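Long-range contacts in centrosome-associated zinc finger protein CP190 (Drosophila melanogaster, PDB 6ER1), which organises chromatin domains and boundaries when recruited by insulator DNA-binding proteins, and dimerises through its N-terminal BTB domain, the part described here: residues K24-F29 and M93-L98; Y34-L39 and V49-L54; Q82-V87 and L102-K107; T58-V63 and K113-T118. All coordinates share one frame; numbering follows the deposited sequence.

Contact 1: residues K24-F29 and M93-L98; sequences KLQNFF and MYTGTL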
loop_
_atom_site.group_PDB
_atom_site.type_symbol
_atom_site.label_atom_id
_atom_site.label_comp_id
_atom_site.label_asym_id
_atom_site.label_seq_id
_atom_site.Cartn_x
_atom_site.Cartn_y
_atom_site.Cartn_z
ATOM N N LYS A 24 -4.003 -7.905 -3.795
ATOM C CA LYS A 24 -2.905 -8.297 -2.898
ATOM C C LYS A 24 -2.967 -7.588 -1.563
ATOM O O LYS A 24 -2.799 -8.203 -0.487
ATOM C CB LYS A 24 -1.539 -8.035 -3.566
ATOM C CG LYS A 24 -1.295 -8.808 -4.854
ATOM C CD LYS A 24 -1.169 -10.295 -4.619
ATOM C CE LYS A 24 -0.961 -11.077 -5.895
ATOM N NZ LYS A 24 -0.902 -12.535 -5.590
ATOM N N LEU A 25 -3.256 -6.293 -1.606
ATOM C CA LEU A 25 -3.364 -5.493 -0.412
ATOM C C LEU A 25 -4.522 -5.966 0.512
ATOM O O LEU A 25 -4.370 -6.039 1.723
ATOM C CB LEU A 25 -3.643 -4.045 -0.790
ATOM C CG LEU A 25 -3.783 -3.017 0.309
ATOM C CD1 LEU A 25 -2.477 -2.813 1.068
ATOM C CD2 LEU A 25 -4.382 -1.708 -0.226
ATOM N N GLN A 26 -5.648 -6.276 -0.094
ATOM C CA GLN A 26 -6.822 -6.780 0.667
ATOM C C GLN A 26 -6.475 -8.079 1.367
ATOM O O GLN A 26 -6.818 -8.264 2.541
ATOM C CB GLN A 26 -7.966 -6.914 -0.299
ATOM C CG GLN A 26 -8.559 -5.570 -0.636
ATOM C CD GLN A 26 -9.401 -5.590 -1.882
ATOM O OE1 GLN A 26 -9.788 -6.658 -2.376
ATOM N NE2 GLN A 26 -9.732 -4.410 -2.377
ATOM N N ASN A 27 -5.764 -8.975 0.678
ATOM C CA ASN A 27 -5.297 -10.185 1.302
ATOM C C ASN A 27 -4.392 -9.925 2.489
ATOM O O ASN A 27 -4.504 -10.553 3.530
ATOM C CB ASN A 27 -4.646 -11.097 0.282
ATOM C CG ASN A 27 -4.154 -12.394 0.886
ATOM O OD1 ASN A 27 -4.967 -13.179 1.410
ATOM N ND2 ASN A 27 -2.840 -12.623 0.839
ATOM N N PHE A 28 -3.462 -8.996 2.333
ATOM C CA PHE A 28 -2.612 -8.640 3.457
ATOM C C PHE A 28 -3.406 -8.119 4.684
ATOM O O PHE A 28 -3.070 -8.408 5.839
ATOM C CB PHE A 28 -1.575 -7.593 3.050
ATOM C CG PHE A 28 -0.556 -8.063 2.034
ATOM C CD1 PHE A 28 -0.163 -9.408 1.925
ATOM C CD2 PHE A 28 -0.024 -7.136 1.167
ATOM C CE1 PHE A 28 0.779 -9.788 0.989
ATOM C CE2 PHE A 28 0.945 -7.500 0.253
ATOM C CZ PHE A 28 1.326 -8.820 0.149
ATOM N N PHE A 29 -4.393 -7.292 4.405
ATOM C CA PHE A 29 -5.271 -6.768 5.443
ATOM C C PHE A 29 -6.013 -7.885 6.151
ATOM O O PHE A 29 -5.996 -7.943 7.377
ATOM C CB PHE A 29 -6.240 -5.747 4.840
ATOM C CG PHE A 29 -7.269 -5.183 5.797
ATOM C CD1 PHE A 29 -6.900 -4.627 6.998
ATOM C CD2 PHE A 29 -8.553 -5.055 5.384
ATOM C CE1 PHE A 29 -7.811 -4.057 7.823
ATOM C CE2 PHE A 29 -9.498 -4.494 6.204
ATOM C CZ PHE A 29 -9.138 -4.004 7.444
ATOM N N MET A 93 -11.619 2.267 2.715
ATOM C CA MET A 93 -10.253 2.687 2.273
ATOM C C MET A 93 -9.533 1.588 1.531
ATOM O O MET A 93 -8.758 1.863 0.573
ATOM C CB MET A 93 -9.423 3.127 3.451
ATOM C CG MET A 93 -9.925 4.353 4.108
ATOM S SD MET A 93 -9.108 4.534 5.711
ATOM C CE MET A 93 -9.310 6.143 5.969
ATOM N N TYR A 94 -9.762 0.324 1.870
ATOM C CA TYR A 94 -9.133 -0.829 1.201
ATOM C C TYR A 94 -9.788 -1.244 -0.108
ATOM O O TYR A 94 -9.151 -1.888 -0.954
ATOM C CB TYR A 94 -9.063 -2.040 2.117
ATOM C CG TYR A 94 -7.945 -1.980 3.135
ATOM C CD1 TYR A 94 -8.082 -1.335 4.341
ATOM C CD2 TYR A 94 -6.694 -2.533 2.842
ATOM C CE1 TYR A 94 -7.044 -1.246 5.250
ATOM C CE2 TYR A 94 -5.657 -2.459 3.746
ATOM C CZ TYR A 94 -5.816 -1.806 4.948
ATOM O OH TYR A 94 -4.809 -1.762 5.871
ATOM N N THR A 95 -11.031 -0.847 -0.314
ATOM C CA THR A 95 -11.818 -1.421 -1.405
ATOM C C THR A 95 -12.508 -0.473 -2.365
ATOM O O THR A 95 -12.772 -0.872 -3.508
ATOM C CB THR A 95 -12.948 -2.351 -0.873
ATOM O OG1 THR A 95 -13.907 -1.593 -0.156
ATOM C CG2 THR A 95 -12.421 -3.462 0.007
ATOM N N GLY A 96 -12.815 0.739 -1.918
ATOM C CA GLY A 96 -13.674 1.654 -2.629
ATOM C C GLY A 96 -15.162 1.491 -2.457
ATOM O O GLY A 96 -15.918 2.278 -3.013
ATOM N N THR A 97 -15.587 0.478 -1.671
ATOM C CA THR A 97 -16.966 0.199 -1.370
ATOM C C THR A 97 -17.222 0.538 0.098
ATOM O O THR A 97 -16.447 0.149 0.985
ATOM C CB THR A 97 -17.280 -1.277 -1.627
ATOM O OG1 THR A 97 -17.134 -1.587 -3.005
ATOM C CG2 THR A 97 -18.684 -1.601 -1.211
ATOM N N LEU A 98 -18.294 1.285 0.342
ATOM C CA LEU A 98 -18.779 1.542 1.693
ATOM C C LEU A 98 -20.059 0.718 1.891
ATOM O O LEU A 98 -21.026 0.902 1.161
ATOM C CB LEU A 98 -19.122 3.014 1.892
ATOM C CG LEU A 98 -19.553 3.386 3.311
ATOM C CD1 LEU A 98 -18.401 3.387 4.298
ATOM C CD2 LEU A 98 -20.339 4.704 3.341
HETATM O O HOH W 1 -11.472 -3.271 -4.467
#
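The amide nitrogen of Gln26 is used twice at the junction with Tyr94 and Thr95. NE2 donates to the carbonyl O of Tyr94 at 3.0 Å, a nearly straight bond (167°) with the acceptor close to the amide plane of Gln26 and the donor above the carbonyl plane. A water accepts a second bond from Gln26 NE2 at 2.9 Å and passes one on to the carbonyl O of Thr95, so that two successive carbonyls at the end of helix 83-95 are tied to one side chain. Next to this polar pair the contact is aromatic. Phe29 and Tyr94 stack face to face, their planes 7° apart and their centroids 3.9 Å from each other. Set anti to the backbone N (chi1 176°), Phe29 CG comes over the centre of the Tyr94 ring, and Phe29 CB lies over the same face, 3.5 Å from Tyr94 CE2. Leu25 crosses the tyrosine at about a right angle, with CG 3.9 Å from Tyr94 CD2. Helix 17-31 belongs to the dimer-forming part of the BTB fold: Leu25 also packs on Leu52 of the second subunit, and Thr97 and Leu98 pair with an antiparallel strand of that chain. The phenol oxygen of Tyr94 is hydrogen-bonded to His50 ND1. An alanine in place of Tyr94 would probably leave Phe29 without its stacking partner and His50 ND1 without its mate. Thr95 OG1, also hydrogen-bonded to Asn91 O, accepts from Thr97 N at 3.1 Å, an ST turn spanning Gly96, the first residue past the helix, which has positive phi.

Contact 2: residues Y34-L39 and V49-L54; sequences YCDLTL and VHRLVL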
loop_
_atom_site.group_PDB
_atom_site.type_symbol
_atom_site.label_atom_id
_atom_site.label_comp_id
_atom_site.label_asym_id
_atom_site.label_seq_id
_atom_site.Cartn_x
_atom_site.Cartn_y
_atom_site.Cartn_z
ATOM N N TYR A 34 2.055 -7.216 7.332
ATOM C CA TYR A 34 2.704 -5.916 7.130
ATOM C C TYR A 34 1.952 -4.784 7.791
ATOM O O TYR A 34 2.279 -3.616 7.567
ATOM C CB TYR A 34 3.028 -5.585 5.636
ATOM C CG TYR A 34 3.625 -6.759 4.885
ATOM C CD1 TYR A 34 4.911 -7.165 5.151
ATOM C CD2 TYR A 34 2.852 -7.550 4.016
ATOM C CE1 TYR A 34 5.460 -8.283 4.528
ATOM C CE2 TYR A 34 3.398 -8.672 3.386
ATOM C CZ TYR A 34 4.720 -9.026 3.651
ATOM O OH TYR A 34 5.313 -10.132 3.069
ATOM N N CYS A 35 1.003 -5.101 8.688
ATOM C CA CYS A 35 0.274 -4.036 9.381
ATOM C C CYS A 35 1.221 -3.303 10.333
ATOM O O CYS A 35 2.140 -3.904 10.911
ATOM C CB CYS A 35 -0.959 -4.559 10.080
ATOM S SG CYS A 35 -2.271 -5.083 8.951
ATOM N N ASP A 36 1.040 -1.997 10.439
ATOM C CA ASP A 36 1.957 -1.167 11.212
ATOM C C ASP A 36 1.271 -0.178 12.097
ATOM O O ASP A 36 1.927 0.676 12.693
ATOM C CB ASP A 36 2.951 -0.463 10.279
ATOM C CG ASP A 36 2.278 0.348 9.215
ATOM O OD1 ASP A 36 1.053 0.555 9.251
ATOM O OD2 ASP A 36 2.981 0.795 8.306
ATOM N N LEU A 37 -0.038 -0.358 12.262
ATOM C CA LEU A 37 -0.845 0.503 13.119
ATOM C C LEU A 37 -1.976 -0.343 13.702
ATOM O O LEU A 37 -2.725 -0.990 12.946
ATOM C CB LEU A 37 -1.402 1.668 12.336
ATOM C CG LEU A 37 -2.339 2.628 13.059
ATOM C CD1 LEU A 37 -1.765 3.198 14.341
ATOM C CD2 LEU A 37 -2.761 3.745 12.124
ATOM N N THR A 38 -2.105 -0.355 15.038
ATOM C CA THR A 38 -3.128 -1.099 15.726
ATOM C C THR A 38 -4.064 -0.098 16.367
ATOM O O THR A 38 -3.624 0.728 17.186
ATOM C CB THR A 38 -2.527 -2.048 16.771
ATOM O OG1 THR A 38 -1.639 -2.972 16.119
ATOM C CG2 THR A 38 -3.593 -2.838 17.525
ATOM N N LEU A 39 -5.344 -0.165 15.980
ATOM C CA LEU A 39 -6.382 0.702 16.532
ATOM C C LEU A 39 -7.093 -0.038 17.639
ATOM O O LEU A 39 -7.501 -1.186 17.458
ATOM C CB LEU A 39 -7.407 1.067 15.468
ATOM C CG LEU A 39 -6.828 1.538 14.136
ATOM C CD1 LEU A 39 -7.925 1.797 13.149
ATOM C CD2 LEU A 39 -5.973 2.773 14.312
ATOM N N VAL A 49 -4.117 -2.315 10.792
ATOM C CA VAL A 49 -4.241 -1.696 9.495
ATOM C C VAL A 49 -2.828 -1.312 9.000
ATOM O O VAL A 49 -1.828 -1.422 9.713
ATOM C CB VAL A 49 -5.169 -0.451 9.578
ATOM C CG1 VAL A 49 -6.557 -0.814 10.029
ATOM C CG2 VAL A 49 -4.586 0.612 10.498
ATOM N N HIS A 50 -2.801 -0.790 7.784
ATOM C CA HIS A 50 -1.599 -0.208 7.140
ATOM C C HIS A 50 -1.722 1.289 7.113
ATOM O O HIS A 50 -2.634 1.819 6.478
ATOM C CB HIS A 50 -1.441 -0.725 5.726
ATOM C CG HIS A 50 -1.383 -2.211 5.611
ATOM N ND1 HIS A 50 -2.512 -2.971 5.347
ATOM C CD2 HIS A 50 -0.365 -3.093 5.765
ATOM C CE1 HIS A 50 -2.188 -4.244 5.317
ATOM N NE2 HIS A 50 -0.892 -4.354 5.576
ATOM N N ARG A 51 -0.796 1.980 7.765
ATOM C CA ARG A 51 -0.791 3.437 7.826
ATOM C C ARG A 51 -0.926 4.074 6.446
ATOM O O ARG A 51 -1.703 5.032 6.299
ATOM C CB ARG A 51 0.453 3.917 8.528
ATOM C CG ARG A 51 0.399 5.331 9.012
ATOM C CD ARG A 51 1.687 5.702 9.759
ATOM N NE ARG A 51 1.652 5.174 11.130
ATOM C CZ ARG A 51 2.335 4.134 11.593
ATOM N NH1 ARG A 51 3.164 3.448 10.816
ATOM N NH2 ARG A 51 2.191 3.765 12.870
ATOM N N LEU A 52 -0.190 3.546 5.454
ATOM C CA LEU A 52 -0.200 4.148 4.140
ATOM C C LEU A 52 -1.551 4.044 3.469
ATOM O O LEU A 52 -1.908 4.944 2.680
ATOM C CB LEU A 52 0.915 3.576 3.303
ATOM C CG LEU A 52 0.845 2.259 2.572
ATOM C CD1 LEU A 52 -0.098 2.347 1.376
ATOM C CD2 LEU A 52 2.207 1.824 2.060
ATOM N N VAL A 53 -2.320 2.968 3.770
ATOM C CA VAL A 53 -3.637 2.865 3.157
ATOM C C VAL A 53 -4.559 3.953 3.720
ATOM O O VAL A 53 -5.321 4.618 2.989
ATOM C CB VAL A 53 -4.234 1.466 3.401
ATOM C CG1 VAL A 53 -5.645 1.401 2.861
ATOM C CG2 VAL A 53 -3.371 0.418 2.685
ATOM N N LEU A 54 -4.512 4.112 5.032
ATOM C CA LEU A 54 -5.347 5.127 5.700
ATOM C C LEU A 54 -4.977 6.537 5.176
ATOM O O LEU A 54 -5.836 7.386 4.827
ATOM C CB LEU A 54 -5.174 5.032 7.209
ATOM C CG LEU A 54 -6.113 3.980 7.902
ATOM C CD1 LEU A 54 -6.197 2.643 7.258
ATOM C CD2 LEU A 54 -5.710 3.788 9.342
HETATM O O HOH W 2 1.935 1.523 6.021
HETATM O O HOH W 3 4.029 3.658 8.007
#
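Asp36 sets CG between its own backbone N and carbonyl carbon (chi1 56°), which turns the carboxylate to the start of helix 51-57, where Asp36 OD1 takes a bond of 2.8 Å from Arg51 N, almost straight at 172° and received on the syn lone pair. The Arg51 chain bends at chi3, bringing the guanidinium round beside Asp36 and Leu37, with Leu37 CB over one of its faces; Arg51 NE pairs with Glu65. Asp36 OD2 takes a bond of 2.6 Å from a water that accepts from Leu52 N, and a second water links it to Arg51 NH1; the direct salt bridge from OD2 to Arg51 NH1 is long, 3.7 Å. An alanine at Asp36 would probably leave Arg51 N without its acceptor and each of the two waters without one of its partners. Here strand 37-40 of the BTB sheet begins with a classic beta bulge: Asp36 N and Leu37 N both donate to Val49 O, and Val49 N returns a 2.9 Å bond to Leu37 O. At the N-cap position, His50 receives Cys35 SG over one ring face, 3.7 Å from His50 NE2, and Tyr34 O at the ring edge; bonds of NE2 to Asp33 O and of ND1 to Tyr94 hold the ring's orientation. Leu37 CB lies 3.8 Å from Val49 CG2, and Leu37 CD2 meets Leu54 CD2.

Contact 3: residues Q82-V87 and L102-K107; sequences QADVVV and LKMYGK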
loop_
_atom_site.group_PDB
_atom_site.type_symbol
_atom_site.label_atom_id
_atom_site.label_comp_id
_atom_site.label_asym_id
_atom_site.label_seq_id
_atom_site.Cartn_x
_atom_site.Cartn_y
_atom_site.Cartn_z
ATOM N N GLN A 82 -15.393 5.083 17.173
ATOM C CA GLN A 82 -15.377 3.664 17.559
ATOM C C GLN A 82 -15.730 2.773 16.401
ATOM O O GLN A 82 -15.851 3.217 15.232
ATOM C CB GLN A 82 -16.317 3.472 18.772
ATOM C CG GLN A 82 -15.807 4.252 19.957
ATOM C CD GLN A 82 -14.550 3.628 20.572
ATOM O OE1 GLN A 82 -14.541 2.421 20.913
ATOM N NE2 GLN A 82 -13.517 4.433 20.793
ATOM N N ALA A 83 -15.818 1.471 16.641
ATOM C CA ALA A 83 -15.867 0.494 15.534
ATOM C C ALA A 83 -17.058 0.693 14.611
ATOM O O ALA A 83 -16.994 0.373 13.444
ATOM C CB ALA A 83 -15.807 -0.942 16.055
ATOM N N ASP A 84 -18.197 1.191 15.163
ATOM C CA ASP A 84 -19.350 1.409 14.295
ATOM C C ASP A 84 -19.114 2.272 13.031
ATOM O O ASP A 84 -19.731 2.068 12.014
ATOM C CB ASP A 84 -20.592 1.956 15.062
ATOM C CG ASP A 84 -20.370 3.274 15.754
ATOM O OD1 ASP A 84 -19.195 3.706 15.935
ATOM O OD2 ASP A 84 -21.388 3.913 16.095
ATOM N N VAL A 85 -18.236 3.260 13.173
ATOM C CA VAL A 85 -17.832 4.086 12.025
ATOM C C VAL A 85 -16.462 3.672 11.468
ATOM O O VAL A 85 -16.304 3.688 10.225
ATOM C CB VAL A 85 -17.891 5.607 12.311
ATOM C CG1 VAL A 85 -19.318 6.025 12.650
ATOM C CG2 VAL A 85 -16.912 6.027 13.397
ATOM N N VAL A 86 -15.564 3.243 12.342
ATOM C CA VAL A 86 -14.181 2.950 11.901
ATOM C C VAL A 86 -14.143 1.751 11.011
ATOM O O VAL A 86 -13.463 1.717 9.951
ATOM C CB VAL A 86 -13.192 2.838 13.045
ATOM C CG1 VAL A 86 -11.831 2.314 12.589
ATOM C CG2 VAL A 86 -13.094 4.158 13.807
ATOM N N VAL A 87 -14.852 0.679 11.370
ATOM C CA VAL A 87 -14.777 -0.535 10.557
ATOM C C VAL A 87 -15.299 -0.362 9.128
ATOM O O VAL A 87 -14.535 -0.675 8.176
ATOM C CB VAL A 87 -15.441 -1.746 11.288
ATOM C CG1 VAL A 87 -15.610 -2.913 10.340
ATOM C CG2 VAL A 87 -14.577 -2.114 12.485
ATOM N N LEU A 102 -28.580 2.099 6.565
ATOM C CA LEU A 102 -29.057 3.470 6.419
ATOM C C LEU A 102 -29.093 4.224 7.709
ATOM O O LEU A 102 -28.886 5.438 7.730
ATOM C CB LEU A 102 -30.441 3.552 5.746
ATOM C CG LEU A 102 -30.504 3.230 4.284
ATOM C CD1 LEU A 102 -31.961 3.209 3.844
ATOM C CD2 LEU A 102 -29.676 4.258 3.519
ATOM N N LYS A 103 -29.414 3.533 8.821
ATOM C CA LYS A 103 -29.459 4.212 10.073
ATOM C C LYS A 103 -28.127 4.887 10.501
ATOM O O LYS A 103 -28.097 5.735 11.355
ATOM C CB LYS A 103 -29.955 3.244 11.163
ATOM C CG LYS A 103 -29.006 2.179 11.601
ATOM C CD LYS A 103 -29.635 1.269 12.678
ATOM C CE LYS A 103 -28.570 0.636 13.566
ATOM N NZ LYS A 103 -29.010 -0.578 14.330
ATOM N N MET A 104 -27.040 4.405 9.888
ATOM C CA MET A 104 -25.712 4.986 10.143
ATOM C C MET A 104 -25.337 6.087 9.157
ATOM O O MET A 104 -24.176 6.614 9.321
ATOM C CB MET A 104 -24.654 3.857 10.072
ATOM C CG MET A 104 -24.700 2.893 11.234
ATOM S SD MET A 104 -24.186 3.608 12.788
ATOM C CE MET A 104 -22.527 4.131 12.419
ATOM N N TYR A 105 -26.135 6.419 8.190
ATOM C CA TYR A 105 -25.733 7.392 7.126
ATOM C C TYR A 105 -25.310 8.634 7.792
ATOM O O TYR A 105 -24.152 9.159 7.448
ATOM C CB TYR A 105 -26.878 7.652 6.150
ATOM C CG TYR A 105 -26.553 8.725 5.157
ATOM C CD1 TYR A 105 -25.743 8.407 4.081
ATOM C CD2 TYR A 105 -27.029 9.983 5.278
ATOM C CE1 TYR A 105 -25.446 9.374 3.144
ATOM C CE2 TYR A 105 -26.731 10.982 4.327
ATOM C CZ TYR A 105 -25.933 10.648 3.254
ATOM O OH TYR A 105 -25.664 11.642 2.331
ATOM N N GLY A 106 -26.072 9.320 8.588
ATOM C CA GLY A 106 -25.692 10.590 9.129
ATOM C C GLY A 106 -24.530 10.537 10.014
ATOM O O GLY A 106 -23.645 11.468 9.942
ATOM N N LYS A 107 -24.300 9.522 10.777
ATOM C CA LYS A 107 -23.190 9.404 11.641
ATOM C C LYS A 107 -21.931 9.248 10.734
ATOM O O LYS A 107 -20.873 9.836 11.105
ATOM C CB LYS A 107 -23.320 8.174 12.557
ATOM C CG LYS A 107 -22.399 8.246 13.758
ATOM C CD LYS A 107 -22.615 7.195 14.831
ATOM C CE LYS A 107 -21.580 7.388 15.929
ATOM N NZ LYS A 107 -21.781 6.475 17.091
#
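In the C-terminal part of the BTB domain, helix 83-95 and the start of helix 105-115, linked along the chain by strand 97-101, come together: Asp84 and Val85 in the first turn of the one meet Met104 in the short 3-10 turn 102-104 and Lys107 in the first turn of the other. Met104 supplies the apolar tip: bent at both chi2 (-69°) and chi3 (-59°), it brings CE to 3.7 Å from Val85 CG1 and 3.5 Å from the carbonyl O of Asp84. Its chain crosses those of Asp84 and Val85 at about a right angle. Lys107 is extended beyond CG, so its methylenes run past the valine, with CG 4.0 Å from Val85 CG1, before the ammonium arrives at the carboxylate. There Lys107 NZ donates to Asp84 OD2 at 2.8 Å, a hydrogen bond within a salt bridge, taken on the syn lone pair of OD2. Since Lys107 is modelled in two conformers, this pairing may not be permanently occupied. Behind the valine, Leu108 and Thr111 of helix 105-115 continue the packing. A small apolar patch bordered by one charged pair thus joins two helices of the mainly helical C-terminal half of the BTB/POZ fold.

Contact 4: residues T58-V63 and K113-T118; sequences TDYFNV and KEMNMT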
loop_
_atom_site.group_PDB
_atom_site.type_symbol
_atom_site.label_atom_id
_atom_site.label_comp_id
_atom_site.label_asym_id
_atom_site.label_seq_id
_atom_site.Cartn_x
_atom_site.Cartn_y
_atom_site.Cartn_z
ATOM N N THR A 58 -7.043 10.186 3.958
ATOM C CA THR A 58 -7.226 11.151 5.056
ATOM C C THR A 58 -5.921 11.427 5.783
ATOM O O THR A 58 -5.032 10.585 5.774
ATOM C CB THR A 58 -8.278 10.622 6.068
ATOM O OG1 THR A 58 -8.626 11.629 7.031
ATOM C CG2 THR A 58 -7.798 9.343 6.764
ATOM N N ASP A 59 -5.844 12.554 6.473
ATOM C CA ASP A 59 -4.771 12.774 7.464
ATOM C C ASP A 59 -5.255 12.620 8.925
ATOM O O ASP A 59 -4.491 12.808 9.865
ATOM C CB ASP A 59 -4.115 14.135 7.284
ATOM C CG ASP A 59 -3.259 14.190 6.046
ATOM O OD1 ASP A 59 -2.391 13.303 5.950
ATOM O OD2 ASP A 59 -3.518 15.070 5.199
ATOM N N TYR A 60 -6.490 12.191 9.102
ATOM C CA TYR A 60 -7.057 12.117 10.463
ATOM C C TYR A 60 -6.329 11.106 11.336
ATOM O O TYR A 60 -6.098 11.344 12.515
ATOM C CB TYR A 60 -8.503 11.805 10.370
ATOM C CG TYR A 60 -9.246 11.858 11.686
ATOM C CD1 TYR A 60 -9.618 13.064 12.282
ATOM C CD2 TYR A 60 -9.640 10.673 12.299
ATOM C CE1 TYR A 60 -10.365 13.084 13.472
ATOM C CE2 TYR A 60 -10.421 10.669 13.443
ATOM C CZ TYR A 60 -10.776 11.852 14.034
ATOM O OH TYR A 60 -11.513 11.796 15.205
ATOM N N PHE A 61 -5.992 9.933 10.782
ATOM C CA PHE A 61 -5.248 8.967 11.576
ATOM C C PHE A 61 -3.847 9.502 11.934
ATOM O O PHE A 61 -3.365 9.221 13.019
ATOM C CB PHE A 61 -5.189 7.603 10.911
ATOM C CG PHE A 61 -6.504 6.870 10.910
ATOM C CD1 PHE A 61 -6.815 6.061 11.961
ATOM C CD2 PHE A 61 -7.413 6.976 9.867
ATOM C CE1 PHE A 61 -7.992 5.376 11.972
ATOM C CE2 PHE A 61 -8.621 6.300 9.893
ATOM C CZ PHE A 61 -8.867 5.492 10.939
ATOM N N ASN A 62 -3.243 10.337 11.055
ATOM C CA ASN A 62 -1.997 11.013 11.380
ATOM C C ASN A 62 -2.164 11.904 12.623
ATOM O O ASN A 62 -1.351 11.884 13.537
ATOM C CB ASN A 62 -1.406 11.812 10.200
ATOM C CG ASN A 62 -0.957 10.923 9.053
ATOM O OD1 ASN A 62 -0.405 9.855 9.266
ATOM N ND2 ASN A 62 -1.142 11.402 7.827
ATOM N N VAL A 63 -3.254 12.648 12.652
ATOM C CA VAL A 63 -3.492 13.515 13.812
ATOM C C VAL A 63 -3.782 12.724 15.070
ATOM O O VAL A 63 -3.313 13.101 16.136
ATOM C CB VAL A 63 -4.510 14.657 13.505
ATOM C CG1 VAL A 63 -5.446 14.994 14.651
ATOM C CG2 VAL A 63 -3.727 15.909 13.137
ATOM N N LYS A 113 -16.879 14.184 7.686
ATOM C CA LYS A 113 -16.646 15.627 7.812
ATOM C C LYS A 113 -15.658 15.922 8.881
ATOM O O LYS A 113 -14.688 16.788 8.661
ATOM C CB LYS A 113 -17.956 16.430 8.038
ATOM C CG LYS A 113 -18.893 16.477 6.857
ATOM C CD LYS A 113 -20.166 17.224 7.239
ATOM C CE LYS A 113 -21.072 17.644 6.079
ATOM N NZ LYS A 113 -21.172 19.067 5.703
ATOM N N GLU A 114 -15.618 15.281 10.008
ATOM C CA GLU A 114 -14.642 15.491 11.048
ATOM C C GLU A 114 -13.242 15.099 10.551
ATOM O O GLU A 114 -12.263 15.767 10.987
ATOM C CB GLU A 114 -15.052 14.621 12.293
ATOM C CG GLU A 114 -14.024 14.567 13.417
ATOM C CD GLU A 114 -14.457 13.998 14.745
ATOM O OE1 GLU A 114 -15.673 14.025 14.988
ATOM O OE2 GLU A 114 -13.563 13.601 15.579
ATOM N N MET A 115 -13.142 14.102 9.728
ATOM C CA MET A 115 -11.875 13.575 9.217
ATOM C C MET A 115 -11.414 14.404 8.014
ATOM O O MET A 115 -10.247 14.250 7.617
ATOM C CB MET A 115 -12.014 12.156 8.708
ATOM C CG MET A 115 -12.402 11.143 9.772
ATOM S SD MET A 115 -12.758 9.514 9.053
ATOM C CE MET A 115 -11.113 9.014 8.709
ATOM N N ASN A 116 -12.283 15.192 7.456
ATOM C CA ASN A 116 -12.142 15.834 6.128
ATOM C C ASN A 116 -11.800 14.806 5.133
ATOM O O ASN A 116 -10.893 15.005 4.247
ATOM C CB ASN A 116 -11.171 17.026 6.090
ATOM C CG ASN A 116 -11.465 17.874 4.900
ATOM O OD1 ASN A 116 -12.606 18.178 4.573
ATOM N ND2 ASN A 116 -10.350 18.245 4.159
ATOM N N MET A 117 -12.400 13.655 5.093
ATOM C CA MET A 117 -12.156 12.599 4.173
ATOM C C MET A 117 -12.937 12.844 2.919
ATOM O O MET A 117 -14.007 12.287 2.641
ATOM C CB MET A 117 -12.478 11.229 4.792
ATOM C CG MET A 117 -12.092 10.058 3.951
ATOM S SD MET A 117 -12.319 8.537 4.918
ATOM C CE MET A 117 -12.130 7.314 3.667
ATOM N N THR A 118 -12.363 13.697 2.044
ATOM C CA THR A 118 -13.033 14.179 0.889
ATOM C C THR A 118 -13.607 13.101 -0.018
ATOM O O THR A 118 -14.745 13.235 -0.529
ATOM C CB THR A 118 -12.028 15.073 0.077
ATOM O OG1 THR A 118 -11.522 16.071 0.977
ATOM C CG2 THR A 118 -12.694 15.738 -1.103
HETATM O O HOH W 4 -8.159 14.427 6.032
#
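Met115 lies against Tyr60 with CG over one face of the phenol ring, 3.7 Å above its plane and offset toward the rim. The thioether continues past the ring, Met115 SD standing oblique to it in a Met-aromatic contact, and the bend at chi3 (75°) takes the methyl to two further neighbours: Met115 CE is 3.9 Å from Phe61 CE2 and equally 3.9 Å from Thr58 CG2. At the far end of the tyrosine, Tyr60 OH donates to Glu114 OE2 at 2.8 Å, coming from above the carboxylate plane, which is turned 75° from the ring. Glu80 lies close to the same oxygen; two carboxylates so near would probably raise the proton affinity of one of them, and the bond from Tyr60 OH would help to offset the repulsion. In the BTB fold this is where the start of helix 60-67 meets the end of helix 105-115. The second shell sets the backbones. Thr58 OG1 accepts from Tyr60 N at 3.0 Å, an ST turn leading into helix 60-67, and a water bridges the segments, accepting from Asp59 N and donating to Met115 O at 2.6 Å. Across from it, helix 105-115 closes in a Schellman motif in which Asn116 takes positive phi. Farther out, Phe81 meets the Tyr60 ring edge-to-face and also touches Phe61 and Met115, while Leu54 of helix 51-57 packs on Phe61.

Overall arrangement
Contact 4 is the buried member of the set; contacts 1, 2 and 3 are partly buried, 3 sitting farthest from the chain centre, and 1 and 2 have the most to do with the second subunit. Contacts 1 and 3 use opposite ends of helix 83-95; contacts 3 and 4 use opposite ends of helix 105-115. Contacts 1 and 2 meet through Tyr94 and His50 and through Leu25 on Val53, whereas Met93 carries contact 1 over to Thr58 in contact 4. Chemistry follows place: ring stacking beside an amide bond in 1, strand bonds and a water-bridged carboxylate in 2, one ion pair over a sparse apolar patch in 3, and methionine against aromatic rings in 4.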